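Serine-rich Repeat Adhesion Glycoprotein (Srr1) (Streptococcus agalactiae, PDB 4MBO) is a serine-rich repeat surface glycoprotein that binds fibrinogen, probably helping the bacterium adhere to its host. Local coordinates at residues Val20-Lys25 and Gln148-Glu153; Leu45-Ser50 and Val120-Trp125; Glu199-Ser204 and Lys274-Ser279; Thr167-Asn172 and Gln306-Lys311; Pro32-Leu37 and Arg155-Ser160. All coordinates share one frame; numbering follows the deposited sequence.

Contact 1. Residues Val20-Lys25 and Gln148-Glu153; sequences VNIALK and QVASIE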
# COMPACT_ATOMS: atom_id res chain seq x y z
N VAL A 20 16.02 26.19 -9.32
CA VAL A 20 15.45 24.96 -8.82
C VAL A 20 15.25 24.94 -7.30
O VAL A 20 16.14 25.34 -6.51
CB VAL A 20 16.37 23.76 -9.18
CG1 VAL A 20 15.82 22.48 -8.60
CG2 VAL A 20 16.56 23.64 -10.69
N ASN A 21 14.05 24.53 -6.90
CA ASN A 21 13.63 24.38 -5.52
C ASN A 21 13.03 22.97 -5.39
O ASN A 21 12.43 22.49 -6.36
CB ASN A 21 12.56 25.43 -5.16
CG ASN A 21 13.11 26.85 -5.13
OD1 ASN A 21 13.84 27.21 -4.22
ND2 ASN A 21 12.70 27.68 -6.07
N ILE A 22 13.22 22.31 -4.25
CA ILE A 22 12.58 21.02 -4.00
C ILE A 22 12.45 20.87 -2.49
O ILE A 22 13.34 21.28 -1.74
CB ILE A 22 13.37 19.84 -4.66
CG1 ILE A 22 12.55 18.55 -4.52
CG2 ILE A 22 14.77 19.69 -4.06
CD1 ILE A 22 13.04 17.45 -5.43
N ALA A 23 11.35 20.27 -2.05
CA ALA A 23 11.09 20.10 -0.65
C ALA A 23 10.18 18.92 -0.38
O ALA A 23 9.37 18.53 -1.25
CB ALA A 23 10.47 21.34 -0.05
N LEU A 24 10.41 18.31 0.79
CA LEU A 24 9.56 17.25 1.33
C LEU A 24 8.94 17.79 2.62
O LEU A 24 9.65 18.31 3.50
CB LEU A 24 10.35 15.95 1.59
CG LEU A 24 10.73 15.19 0.34
CD1 LEU A 24 11.82 14.19 0.66
CD2 LEU A 24 9.54 14.50 -0.31
N LYS A 25 7.62 17.70 2.72
CA LYS A 25 6.90 18.25 3.86
C LYS A 25 5.92 17.25 4.48
O LYS A 25 5.38 16.37 3.79
CB LYS A 25 6.18 19.53 3.42
CG LYS A 25 7.16 20.65 3.04
CD LYS A 25 6.51 21.80 2.26
CE LYS A 25 7.61 22.67 1.66
NZ LYS A 25 7.20 23.47 0.46
N GLN A 148 19.79 20.11 -6.45
CA GLN A 148 19.06 20.44 -5.23
C GLN A 148 18.44 19.20 -4.64
O GLN A 148 17.88 18.38 -5.37
CB GLN A 148 17.94 21.43 -5.53
CG GLN A 148 18.43 22.73 -6.15
CD GLN A 148 19.53 23.46 -5.38
OE1 GLN A 148 20.50 23.96 -5.99
NE2 GLN A 148 19.42 23.49 -4.09
N VAL A 149 18.52 19.10 -3.32
CA VAL A 149 18.05 17.91 -2.62
C VAL A 149 17.25 18.28 -1.40
O VAL A 149 17.51 19.30 -0.75
CB VAL A 149 19.26 17.03 -2.17
CG1 VAL A 149 18.82 15.65 -1.72
CG2 VAL A 149 20.28 16.87 -3.28
N ALA A 150 16.22 17.49 -1.14
CA ALA A 150 15.41 17.62 0.03
C ALA A 150 15.43 16.34 0.84
O ALA A 150 15.60 15.24 0.28
CB ALA A 150 13.99 17.94 -0.39
N SER A 151 15.24 16.47 2.14
CA SER A 151 15.15 15.32 3.02
C SER A 151 14.19 15.56 4.15
O SER A 151 13.92 16.72 4.56
CB SER A 151 16.52 14.95 3.61
OG SER A 151 16.95 15.89 4.62
N ILE A 152 13.63 14.47 4.63
CA ILE A 152 12.78 14.49 5.82
C ILE A 152 12.87 13.13 6.48
O ILE A 152 13.10 12.12 5.79
CB ILE A 152 11.32 14.89 5.48
CG1 ILE A 152 10.57 15.33 6.74
CG2 ILE A 152 10.61 13.76 4.75
CD1 ILE A 152 9.23 15.94 6.43
N GLU A 153 12.73 13.10 7.80
CA GLU A 153 12.77 11.85 8.55
C GLU A 153 11.44 11.58 9.24
O GLU A 153 10.85 12.49 9.84
CB GLU A 153 13.87 11.87 9.62
CG GLU A 153 15.27 11.84 9.08
CD GLU A 153 16.29 11.75 10.22
OE1 GLU A 153 16.95 10.73 10.26
OE2 GLU A 153 16.34 12.65 11.08
O HOH W 1 12.14 18.51 5.47

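Contact 2. Residues Leu45-Ser50 and Val120-Trp125; sequences LNFAFS and VNMPVW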
# COMPACT_ATOMS: atom_id res chain seq x y z
N LEU A 45 5.59 16.12 -1.71
CA LEU A 45 6.73 16.58 -2.48
C LEU A 45 6.36 17.80 -3.30
O LEU A 45 5.34 17.82 -3.99
CB LEU A 45 7.16 15.48 -3.45
CG LEU A 45 8.22 15.84 -4.50
CD1 LEU A 45 9.54 16.20 -3.82
CD2 LEU A 45 8.42 14.68 -5.47
N ASN A 46 7.22 18.82 -3.26
CA ASN A 46 7.01 19.91 -4.18
C ASN A 46 8.33 20.34 -4.79
O ASN A 46 9.41 20.21 -4.18
CB ASN A 46 6.32 21.08 -3.54
CG ASN A 46 7.20 21.86 -2.64
OD1 ASN A 46 7.39 21.50 -1.50
ND2 ASN A 46 7.71 22.99 -3.15
N PHE A 47 8.26 20.81 -6.03
CA PHE A 47 9.43 21.32 -6.72
C PHE A 47 9.02 22.38 -7.72
O PHE A 47 7.86 22.45 -8.12
CB PHE A 47 10.25 20.19 -7.38
CG PHE A 47 9.51 19.37 -8.39
CD1 PHE A 47 9.48 19.76 -9.72
CD2 PHE A 47 8.88 18.20 -8.01
CE1 PHE A 47 8.79 18.99 -10.66
CE2 PHE A 47 8.20 17.44 -8.94
CZ PHE A 47 8.15 17.84 -10.25
N ALA A 48 9.99 23.19 -8.13
CA ALA A 48 9.73 24.23 -9.10
C ALA A 48 11.04 24.63 -9.73
O ALA A 48 12.12 24.44 -9.14
CB ALA A 48 9.09 25.43 -8.42
N PHE A 49 10.96 25.21 -10.92
CA PHE A 49 12.12 25.71 -11.64
C PHE A 49 11.67 26.53 -12.85
O PHE A 49 10.47 26.59 -13.16
CB PHE A 49 13.03 24.55 -12.13
CG PHE A 49 12.35 23.59 -13.06
CD1 PHE A 49 12.30 23.81 -14.43
CD2 PHE A 49 11.75 22.44 -12.55
CE1 PHE A 49 11.67 22.93 -15.28
CE2 PHE A 49 11.09 21.57 -13.40
CZ PHE A 49 11.06 21.80 -14.76
N SER A 50 12.63 27.18 -13.49
CA SER A 50 12.45 27.85 -14.75
C SER A 50 13.40 27.23 -15.77
O SER A 50 14.46 26.71 -15.41
CB SER A 50 12.78 29.33 -14.64
OG SER A 50 11.83 29.98 -13.84
N VAL A 120 5.22 21.97 -9.21
CA VAL A 120 4.47 20.76 -8.93
C VAL A 120 4.41 20.45 -7.44
O VAL A 120 5.40 20.68 -6.70
CB VAL A 120 5.18 19.56 -9.62
CG1 VAL A 120 4.53 18.22 -9.24
CG2 VAL A 120 5.20 19.73 -11.12
N ASN A 121 3.23 19.98 -7.03
CA ASN A 121 2.97 19.45 -5.70
C ASN A 121 2.37 18.06 -5.93
O ASN A 121 1.56 17.87 -6.84
CB ASN A 121 1.93 20.27 -4.94
CG ASN A 121 2.44 21.63 -4.55
OD1 ASN A 121 3.38 21.76 -3.77
ND2 ASN A 121 1.76 22.64 -5.02
N MET A 122 2.81 17.07 -5.16
CA MET A 122 2.17 15.76 -5.25
C MET A 122 2.41 14.95 -3.98
O MET A 122 3.41 15.17 -3.26
CB MET A 122 2.73 14.97 -6.43
CG MET A 122 4.09 14.42 -6.14
SD MET A 122 4.74 13.40 -7.49
CE MET A 122 5.11 14.71 -8.58
N PRO A 123 1.49 14.03 -3.67
CA PRO A 123 1.74 13.16 -2.55
C PRO A 123 2.79 12.09 -2.88
O PRO A 123 2.90 11.62 -4.02
CB PRO A 123 0.38 12.49 -2.28
CG PRO A 123 -0.29 12.53 -3.58
CD PRO A 123 0.15 13.82 -4.24
N VAL A 124 3.58 11.77 -1.88
CA VAL A 124 4.55 10.67 -1.97
C VAL A 124 4.42 9.87 -0.67
O VAL A 124 4.09 10.41 0.37
CB VAL A 124 6.00 11.09 -2.20
CG1 VAL A 124 6.18 11.72 -3.57
CG2 VAL A 124 6.52 12.01 -1.12
N TRP A 125 4.69 8.56 -0.77
CA TRP A 125 4.54 7.66 0.34
C TRP A 125 5.82 6.89 0.64
O TRP A 125 6.54 6.50 -0.30
CB TRP A 125 3.50 6.59 -0.01
CG TRP A 125 2.08 7.00 -0.02
CD1 TRP A 125 1.17 6.75 0.97
CD2 TRP A 125 1.39 7.67 -1.06
NE1 TRP A 125 -0.04 7.24 0.61
CE2 TRP A 125 0.05 7.80 -0.64
CE3 TRP A 125 1.75 8.14 -2.33
CZ2 TRP A 125 -0.92 8.43 -1.41
CZ3 TRP A 125 0.77 8.75 -3.11
CH2 TRP A 125 -0.55 8.88 -2.65

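Contact 3. Residues Glu199-Ser204 and Lys274-Ser279; sequences EMYFAS and KTNSIS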
# COMPACT_ATOMS: atom_id res chain seq x y z
N GLU A 199 0.08 -19.50 19.91
CA GLU A 199 -0.87 -20.60 19.83
C GLU A 199 -2.27 -19.97 19.68
O GLU A 199 -2.58 -18.96 20.35
CB GLU A 199 -0.84 -21.44 21.09
CG GLU A 199 0.46 -22.22 21.26
CD GLU A 199 0.69 -23.27 20.16
OE1 GLU A 199 -0.32 -23.86 19.71
OE2 GLU A 199 1.87 -23.52 19.76
N MET A 200 -3.08 -20.54 18.81
CA MET A 200 -4.49 -20.16 18.68
C MET A 200 -5.28 -21.38 19.12
O MET A 200 -4.91 -22.51 18.81
CB MET A 200 -4.88 -19.69 17.28
CG MET A 200 -4.03 -18.51 16.82
SD MET A 200 -4.86 -17.45 15.64
CE MET A 200 -5.41 -18.68 14.49
N TYR A 201 -6.36 -21.15 19.85
CA TYR A 201 -7.08 -22.22 20.47
C TYR A 201 -8.50 -21.88 20.87
O TYR A 201 -8.76 -20.77 21.37
CB TYR A 201 -6.29 -22.57 21.75
CG TYR A 201 -6.93 -23.48 22.79
CD1 TYR A 201 -6.98 -24.86 22.59
CD2 TYR A 201 -7.35 -22.98 24.02
CE1 TYR A 201 -7.50 -25.71 23.55
CE2 TYR A 201 -7.87 -23.83 25.00
CZ TYR A 201 -7.94 -25.18 24.75
OH TYR A 201 -8.44 -26.03 25.72
N PHE A 202 -9.38 -22.84 20.67
CA PHE A 202 -10.74 -22.83 21.19
C PHE A 202 -10.87 -24.11 22.02
O PHE A 202 -10.64 -25.21 21.50
CB PHE A 202 -11.85 -22.92 20.13
CG PHE A 202 -12.12 -21.67 19.35
CD1 PHE A 202 -11.68 -20.42 19.77
CD2 PHE A 202 -12.94 -21.73 18.23
CE1 PHE A 202 -11.98 -19.29 19.05
CE2 PHE A 202 -13.29 -20.58 17.53
CZ PHE A 202 -12.79 -19.35 17.93
N ALA A 203 -11.24 -23.97 23.28
CA ALA A 203 -11.41 -25.13 24.17
C ALA A 203 -12.53 -26.04 23.71
O ALA A 203 -13.41 -25.62 22.94
CB ALA A 203 -11.69 -24.64 25.59
N SER A 204 -12.49 -27.29 24.17
CA SER A 204 -13.54 -28.28 23.87
C SER A 204 -14.91 -27.68 24.14
O SER A 204 -15.11 -27.02 25.16
CB SER A 204 -13.38 -29.52 24.75
OG SER A 204 -12.11 -30.10 24.55
N LYS A 274 -10.64 -26.33 10.16
CA LYS A 274 -10.67 -27.81 10.35
C LYS A 274 -9.93 -28.29 11.58
O LYS A 274 -9.49 -29.47 11.65
CB LYS A 274 -10.12 -28.54 9.14
CG LYS A 274 -10.72 -28.14 7.81
CD LYS A 274 -10.16 -29.03 6.72
CE LYS A 274 -10.43 -28.50 5.34
NZ LYS A 274 -11.87 -28.27 5.02
N THR A 275 -9.82 -27.40 12.56
CA THR A 275 -9.15 -27.69 13.84
C THR A 275 -9.54 -26.67 14.86
O THR A 275 -9.99 -25.58 14.50
CB THR A 275 -7.60 -27.69 13.70
OG1 THR A 275 -7.00 -28.05 14.97
CG2 THR A 275 -7.10 -26.34 13.23
N ASN A 276 -9.43 -27.04 16.14
CA ASN A 276 -9.62 -26.07 17.20
C ASN A 276 -8.27 -25.49 17.71
O ASN A 276 -8.26 -24.68 18.63
CB ASN A 276 -10.39 -26.70 18.36
CG ASN A 276 -9.55 -27.72 19.10
OD1 ASN A 276 -8.89 -28.54 18.47
ND2 ASN A 276 -9.54 -27.64 20.42
N SER A 277 -7.18 -25.87 17.07
CA SER A 277 -5.85 -25.43 17.48
C SER A 277 -4.95 -25.19 16.29
O SER A 277 -4.86 -26.02 15.38
CB SER A 277 -5.22 -26.50 18.38
OG SER A 277 -3.95 -26.10 18.86
N ILE A 278 -4.29 -24.03 16.29
CA ILE A 278 -3.31 -23.69 15.26
C ILE A 278 -2.05 -23.37 16.06
O ILE A 278 -2.08 -22.57 17.01
CB ILE A 278 -3.78 -22.53 14.38
CG1 ILE A 278 -4.93 -23.02 13.47
CG2 ILE A 278 -2.62 -21.98 13.55
CD1 ILE A 278 -5.62 -21.94 12.67
N SER A 279 -0.94 -24.00 15.69
CA SER A 279 0.29 -23.80 16.43
C SER A 279 0.93 -22.44 16.21
O SER A 279 0.65 -21.74 15.24
CB SER A 279 1.30 -24.92 16.16
OG SER A 279 1.79 -24.85 14.85
O HOH W 2 -2.95 -24.15 19.99

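Contact 4. Residues Thr167-Asn172 and Gln306-Lys311; sequences TNVKTN and QTYGSK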
# COMPACT_ATOMS: atom_id res chain seq x y z
N THR A 167 -8.32 -18.03 28.81
CA THR A 167 -8.13 -19.43 29.04
C THR A 167 -8.76 -20.33 27.97
O THR A 167 -8.14 -21.29 27.50
CB THR A 167 -8.67 -19.80 30.44
OG1 THR A 167 -7.98 -19.03 31.42
CG2 THR A 167 -8.49 -21.25 30.70
N ASN A 168 -9.97 -19.98 27.53
CA ASN A 168 -10.71 -20.83 26.61
C ASN A 168 -10.64 -20.46 25.11
O ASN A 168 -11.06 -21.24 24.26
CB ASN A 168 -12.20 -20.91 27.07
CG ASN A 168 -12.86 -19.51 27.28
OD1 ASN A 168 -12.19 -18.48 27.44
ND2 ASN A 168 -14.19 -19.50 27.31
N VAL A 169 -10.16 -19.25 24.86
CA VAL A 169 -10.08 -18.67 23.52
C VAL A 169 -8.80 -17.86 23.38
O VAL A 169 -8.57 -16.90 24.12
CB VAL A 169 -11.32 -17.75 23.28
CG1 VAL A 169 -11.14 -16.86 22.06
CG2 VAL A 169 -12.57 -18.60 23.21
N LYS A 170 -7.96 -18.24 22.41
CA LYS A 170 -6.73 -17.53 22.09
C LYS A 170 -6.75 -17.37 20.57
O LYS A 170 -6.71 -18.37 19.82
CB LYS A 170 -5.50 -18.33 22.52
CG LYS A 170 -5.63 -18.86 23.94
CD LYS A 170 -4.47 -19.79 24.32
CE LYS A 170 -4.63 -20.34 25.73
NZ LYS A 170 -4.62 -19.27 26.76
N THR A 171 -6.85 -16.12 20.13
CA THR A 171 -6.91 -15.83 18.72
C THR A 171 -6.20 -14.53 18.42
O THR A 171 -6.00 -13.70 19.30
CB THR A 171 -8.37 -15.73 18.21
OG1 THR A 171 -9.07 -14.72 18.95
CG2 THR A 171 -9.14 -17.02 18.37
N ASN A 172 -5.78 -14.35 17.17
CA ASN A 172 -5.25 -13.07 16.72
C ASN A 172 -5.36 -12.97 15.20
O ASN A 172 -5.21 -13.95 14.51
CB ASN A 172 -3.83 -12.76 17.22
CG ASN A 172 -2.75 -13.65 16.62
OD1 ASN A 172 -2.08 -13.23 15.69
ND2 ASN A 172 -2.58 -14.85 17.17
N GLN A 306 -19.45 -15.63 14.98
CA GLN A 306 -18.71 -14.42 15.38
C GLN A 306 -19.10 -13.96 16.77
O GLN A 306 -19.39 -12.79 17.01
CB GLN A 306 -18.95 -13.28 14.40
CG GLN A 306 -18.70 -13.64 12.97
CD GLN A 306 -18.79 -12.42 12.08
OE1 GLN A 306 -18.22 -11.37 12.38
NE2 GLN A 306 -19.47 -12.56 10.99
N THR A 307 -19.14 -14.94 17.67
CA THR A 307 -19.48 -14.76 19.03
C THR A 307 -18.25 -14.57 19.94
O THR A 307 -18.34 -13.95 21.00
CB THR A 307 -20.29 -15.99 19.48
OG1 THR A 307 -21.40 -16.15 18.58
CG2 THR A 307 -20.78 -15.81 20.89
N TYR A 308 -17.17 -15.23 19.58
CA TYR A 308 -15.91 -15.14 20.33
C TYR A 308 -14.74 -15.27 19.36
O TYR A 308 -14.87 -15.83 18.27
CB TYR A 308 -15.82 -16.18 21.48
CG TYR A 308 -16.31 -17.57 21.10
CD1 TYR A 308 -15.47 -18.48 20.49
CD2 TYR A 308 -17.62 -17.95 21.35
CE1 TYR A 308 -15.92 -19.74 20.14
CE2 TYR A 308 -18.09 -19.20 21.02
CZ TYR A 308 -17.25 -20.10 20.41
OH TYR A 308 -17.69 -21.38 20.10
N GLY A 309 -13.59 -14.78 19.81
CA GLY A 309 -12.38 -14.80 19.02
C GLY A 309 -11.91 -13.39 18.80
O GLY A 309 -11.97 -12.57 19.70
N SER A 310 -11.46 -13.11 17.57
CA SER A 310 -10.93 -11.80 17.20
C SER A 310 -11.50 -11.31 15.88
O SER A 310 -11.80 -12.10 15.00
CB SER A 310 -9.40 -11.89 17.02
OG SER A 310 -8.76 -12.10 18.26
N LYS A 311 -11.57 -9.99 15.74
CA LYS A 311 -12.07 -9.36 14.52
C LYS A 311 -11.26 -8.11 14.23
O LYS A 311 -10.90 -7.36 15.14
CB LYS A 311 -13.54 -9.03 14.68
CG LYS A 311 -14.19 -8.31 13.52
CD LYS A 311 -15.68 -8.21 13.78
CE LYS A 311 -16.37 -7.30 12.80
NZ LYS A 311 -17.79 -7.09 13.17

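Contact 5. Residues Pro32-Leu37 and Arg155-Ser160; sequences PGTVKL and RVQYNS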
# COMPACT_ATOMS: atom_id res chain seq x y z
N PRO A 32 3.36 14.86 13.18
CA PRO A 32 4.63 14.95 12.44
C PRO A 32 5.72 14.15 13.14
O PRO A 32 5.83 14.19 14.36
CB PRO A 32 4.90 16.46 12.41
CG PRO A 32 3.52 17.05 12.43
CD PRO A 32 2.75 16.18 13.37
N GLY A 33 6.49 13.38 12.36
CA GLY A 33 7.49 12.49 12.91
C GLY A 33 7.14 11.04 12.65
O GLY A 33 8.00 10.16 12.73
N THR A 34 5.84 10.77 12.40
CA THR A 34 5.35 9.40 12.14
C THR A 34 4.35 9.42 10.97
O THR A 34 3.41 10.22 10.97
CB THR A 34 4.60 8.82 13.36
OG1 THR A 34 5.46 8.79 14.51
CG2 THR A 34 4.15 7.41 13.08
N VAL A 35 4.56 8.56 9.96
CA VAL A 35 3.58 8.40 8.88
C VAL A 35 2.74 7.17 9.21
O VAL A 35 3.26 6.05 9.27
CB VAL A 35 4.24 8.21 7.49
CG1 VAL A 35 3.18 8.07 6.40
CG2 VAL A 35 5.13 9.37 7.14
N LYS A 36 1.45 7.39 9.41
CA LYS A 36 0.49 6.31 9.74
C LYS A 36 -0.10 5.76 8.46
O LYS A 36 -1.10 6.27 7.95
CB LYS A 36 -0.59 6.84 10.67
CG LYS A 36 -0.03 7.42 11.96
CD LYS A 36 -1.12 8.00 12.87
CE LYS A 36 -0.54 8.77 14.05
NZ LYS A 36 -1.57 9.64 14.70
N LEU A 37 0.48 4.67 7.97
CA LEU A 37 0.06 4.10 6.69
C LEU A 37 -1.25 3.34 6.75
O LEU A 37 -1.76 2.94 5.71
CB LEU A 37 1.16 3.24 6.08
CG LEU A 37 2.37 4.01 5.57
CD1 LEU A 37 3.43 3.06 5.03
CD2 LEU A 37 2.01 5.03 4.47
N ARG A 155 9.16 8.13 11.32
CA ARG A 155 8.88 6.73 11.59
C ARG A 155 7.72 6.33 10.67
O ARG A 155 6.94 7.17 10.21
CB ARG A 155 8.44 6.53 13.05
CG ARG A 155 9.47 6.92 14.04
CD ARG A 155 8.95 6.70 15.47
NE ARG A 155 9.82 7.45 16.35
CZ ARG A 155 9.73 8.77 16.53
NH1 ARG A 155 10.58 9.39 17.33
NH2 ARG A 155 8.79 9.47 15.88
N VAL A 156 7.58 5.04 10.44
CA VAL A 156 6.48 4.50 9.64
C VAL A 156 5.71 3.55 10.54
O VAL A 156 6.29 2.65 11.12
CB VAL A 156 7.00 3.81 8.38
CG1 VAL A 156 5.86 3.15 7.63
CG2 VAL A 156 7.72 4.85 7.51
N GLN A 157 4.42 3.75 10.64
CA GLN A 157 3.61 2.93 11.52
C GLN A 157 2.47 2.26 10.79
O GLN A 157 1.81 2.86 9.96
CB GLN A 157 3.04 3.84 12.62
CG GLN A 157 1.98 3.20 13.49
CD GLN A 157 1.49 4.16 14.55
OE1 GLN A 157 2.24 4.52 15.45
NE2 GLN A 157 0.25 4.58 14.45
N TYR A 158 2.26 1.00 11.14
CA TYR A 158 1.14 0.22 10.66
C TYR A 158 0.36 -0.23 11.90
O TYR A 158 0.89 -0.26 13.02
CB TYR A 158 1.60 -1.01 9.93
CG TYR A 158 2.34 -0.77 8.64
CD1 TYR A 158 1.65 -0.66 7.44
CD2 TYR A 158 3.74 -0.71 8.60
CE1 TYR A 158 2.32 -0.44 6.23
CE2 TYR A 158 4.41 -0.50 7.41
CZ TYR A 158 3.70 -0.40 6.22
OH TYR A 158 4.33 -0.18 5.02
N ASN A 159 -0.92 -0.51 11.73
CA ASN A 159 -1.70 -0.99 12.86
C ASN A 159 -1.30 -2.37 13.34
O ASN A 159 -0.81 -3.19 12.56
CB ASN A 159 -3.17 -1.02 12.50
CG ASN A 159 -3.81 0.34 12.54
OD1 ASN A 159 -3.25 1.30 13.10
ND2 ASN A 159 -4.98 0.44 11.95
N SER A 160 -1.51 -2.61 14.63
CA SER A 160 -1.20 -3.92 15.23
C SER A 160 -2.39 -4.87 15.13
O SER A 160 -3.51 -4.44 14.98
CB SER A 160 -0.83 -3.77 16.71
OG SER A 160 0.36 -3.02 16.84

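Contact 1. Residues Val20-Lys25 and Gln148-Glu153
Ser151 O and Leu24 O are joined by a single water, which donates to both carbonyls: 2.7 Å to Ser151 O, with the second leg to Leu24 O longer. The water bridges two sheets of an immunoglobulin-like beta sandwich, linking strand 20-25, which borders a four-stranded antiparallel sheet, to strand 148-157 of a mixed one. The two short segments run almost in the same direction, 7° apart, with axes 5.5 Å apart at their nearest. No direct hydrogen bond links them; their backbone bonds run instead to Asn46 and Ala48 on one side and to Ala143 and Phe141 on the other. What meets between them is mainly aliphatic. Ala150 CB sits in the middle, 3.6 Å from Ala23 CA, with Ile22 CG2 and Leu24 CG near it as well. Ile22 CG1 stands anti to the backbone N (chi1 -173°), which leaves the CG2 branch to lie 3.6 Å from Gln148 O. At one end Gln148 bends at chi2, its side chain crossing that of Val20 obliquely, and its CG touches Val20 CG1 at 3.6 Å. Leu24 CB meets Ile152 CG2 at the other end, 3.9 Å away. The longer branch of the same isoleucine places Ile152 CD1 3.8 Å from Leu24 O, the carbonyl that also receives the water.

Contact 2. Residues Leu45-Ser50 and Val120-Trp125
Phe47 and Val120 lie side by side, pointing the same way from paired strands, and the ring is turned so that the valine sits over one of its faces. Val120 CB is 3.8 Å from the ring centroid and 23° off the ring normal, a CH-pi contact displaced toward the rim, where it is 3.5 Å from Phe47 CZ. Phe47 CG falls between the backbone N and the carbonyl carbon (chi1 59°), the rotamer from which the ring meets the valine. Met122 takes a different position: its CE approaches the edge of the ring, near its plane, 4.1 Å from Phe47 CE2. Leu45 emerges on the same face of the sheet as Phe47, and its CB meets Val124 CG1 at 3.9 Å, the two side chains crossing at a slant. On the other face Asn46 and Asn121 stand beside one another, and Asn46 OD1 accepts a hydrogen bond from Lys25 NZ in the modelled lysine conformer. The backbone pairing sets which residues share a face. Leu45 N donates to Met122 O at 2.8 Å, and Phe47 N to Val120 O at 2.9 Å; each bond is returned by its partner residue, giving two antiparallel hydrogen-bonded pairs around the non-hydrogen-bonded pair Asn46-Asn121. Val120 and Met122 touch Tyr104 of the opposing sheet, and Met122 also Ile102, as in the core of an immunoglobulin-like beta sandwich.

Contact 3. Residues Glu199-Ser204 and Lys274-Ser279
Met200 N donates to Ile278 O at 2.9 Å with an almost straight N-H...O angle of 176°, and Ile278 N returns a bond to Met200 O at 3.0 Å from a donor tilted 34° out of the carbonyl plane. These reciprocal bonds define an antiparallel hydrogen-bonded pair between strand 186-202 and the short strand 277-278 of the C-terminal fibrinogen-binding adhesin domain. A water is placed to donate to Glu199 OE1 at 2.7 Å and to Met200 O at 2.8 Å. Two residues beyond Met200, Phe202 N donates to Asn276 O. The side chain of Asn276 closes this end: ND2 donates a hydrogen bond to Phe202 O at 2.9 Å, with the oxygen close to the amide plane. Asn276 CG lies between the backbone N and the carbonyl carbon (chi1 70°), on the side of Phe202 O. Tyr201 and Ser277 form the non-hydrogen-bonded pair, with Tyr201 CA 3.3 Å from Asn276 O in a CA-H...O contact. Glu199 is bent at chi2; its OE1 lies 3.3 Å from Ser279 CA, and OE2 accepts a hydrogen bond from Ser280 N. On the buried face Met200 and Ile278 run side by side, Met200 CE reaching Ile278 CD1 at 3.7 Å. The chemistry implies a short strand pairing extended at both ends by side chains: an asparagine amide imitates a backbone N-H at Phe202, and a glutamate carboxylate receives the N-H just past Ser279.

Contact 4. Residues Thr167-Asn172 and Gln306-Lys311
Thr171 and Ser310 join two sheets of the C-terminal adhesin domain, Thr171 lying near the start of strand 169-181 and Ser310 on the edge strand 309-316 of a five-stranded antiparallel sheet. Their hydroxyls share a hydrogen bond, OG1 of Thr171 to OG of Ser310, at 2.7 Å, and either could be the donor. Thr171 OG1 stands between its own backbone N and carbonyl carbon (chi1 58°), which brings it also to 3.1 Å from Gly309 C. Gly309 has backbone angles (phi 119°) that would jam a CB against the preceding carbonyl oxygen, and such a CB would also come near Thr171 OG1. Val169 CG1 lies 3.9 Å from Gly309 CA, while the other methyl, Val169 CG2, is 4.0 Å from Tyr308 CD1, the two side chains crossing at about a right angle. Tyr308 is fixed further out, where its OH bonds to Leu206 O. The short strands run 23° apart without backbone hydrogen bonds between them; Thr171 pairs instead with Thr164, and Ser310 with Val301. The contact thus rests on two buried hydroxyls that partner each other, set beside a small apolar patch: one bond, its proton direction undecided, spans a junction of separate sheets.

Contact 5. Residues Pro32-Leu37 and Arg155-Ser160
Leu37 and Tyr158 lie side by side, pointing the same way, and the leucine can be followed outward atom by atom. Its CB rests 3.9 Å from Tyr158 CE1. CG, anti to the carbonyl carbon (chi1 -70°), comes within 4.1 Å of Val156 CG1. At the tip, CD1 touches both partners, 3.6 Å from Val156 CG1 and 3.4 Å from Tyr158 OH, while CD2 turns to Trp125. The tyrosine hydroxyl is itself hydrogen-bonded to Ile131 O. Behind this leucine, strand 34-36 adds to strand 148-157 as a parallel partner, with short axes 22° apart, and is the outer strand of the mixed sheet in the immunoglobulin-like N-terminal part. Four backbone bonds alternate between the strands: Arg155 N to Gly33 O at 2.7 Å, Val35 N to Arg155 O, Gln157 N to Val35 O at 2.9 Å, and Leu37 N to Gln157 O. Arg155 CB also lies 3.7 Å from Gly33 O, with CG close by. On the face opposite Val35 and Val156, Thr34 CG2 packs on Gln157 CB at 3.8 Å. Lys36 runs beside Gln157, and its NZ makes a hydrogen bond to Ser30 OG and a salt bridge with Glu31. Val35 and Val156 both touch Pro126. The contact therefore separates its chemistry by face: Val35 and Val156 on one, Thr34, Lys36, Arg155 and Gln157 on the other, joined by four backbone bonds between the strands.

From the N terminus, contact 1 opens at 20-25 and contact 5 at 32-37; they close in the same order, at 148-153 and 155-160, so the two loops cross while sharing strand 148-157. Contact 2 (45-50 with 120-125) lies within both loops and touches contact 1 through neighbouring strands 20-25 and 43-51. Together these three tie both sheets of the N-terminal immunoglobulin-like part. The chain then enters the C-terminal adhesin domain, where contact 4 spans 167-172 to 306-311 and encloses contact 3; strands 169-181 and 186-202 pair directly. Contacts 1 and 3 have centres about 51 Å apart, and contact 5 lies between these two groups.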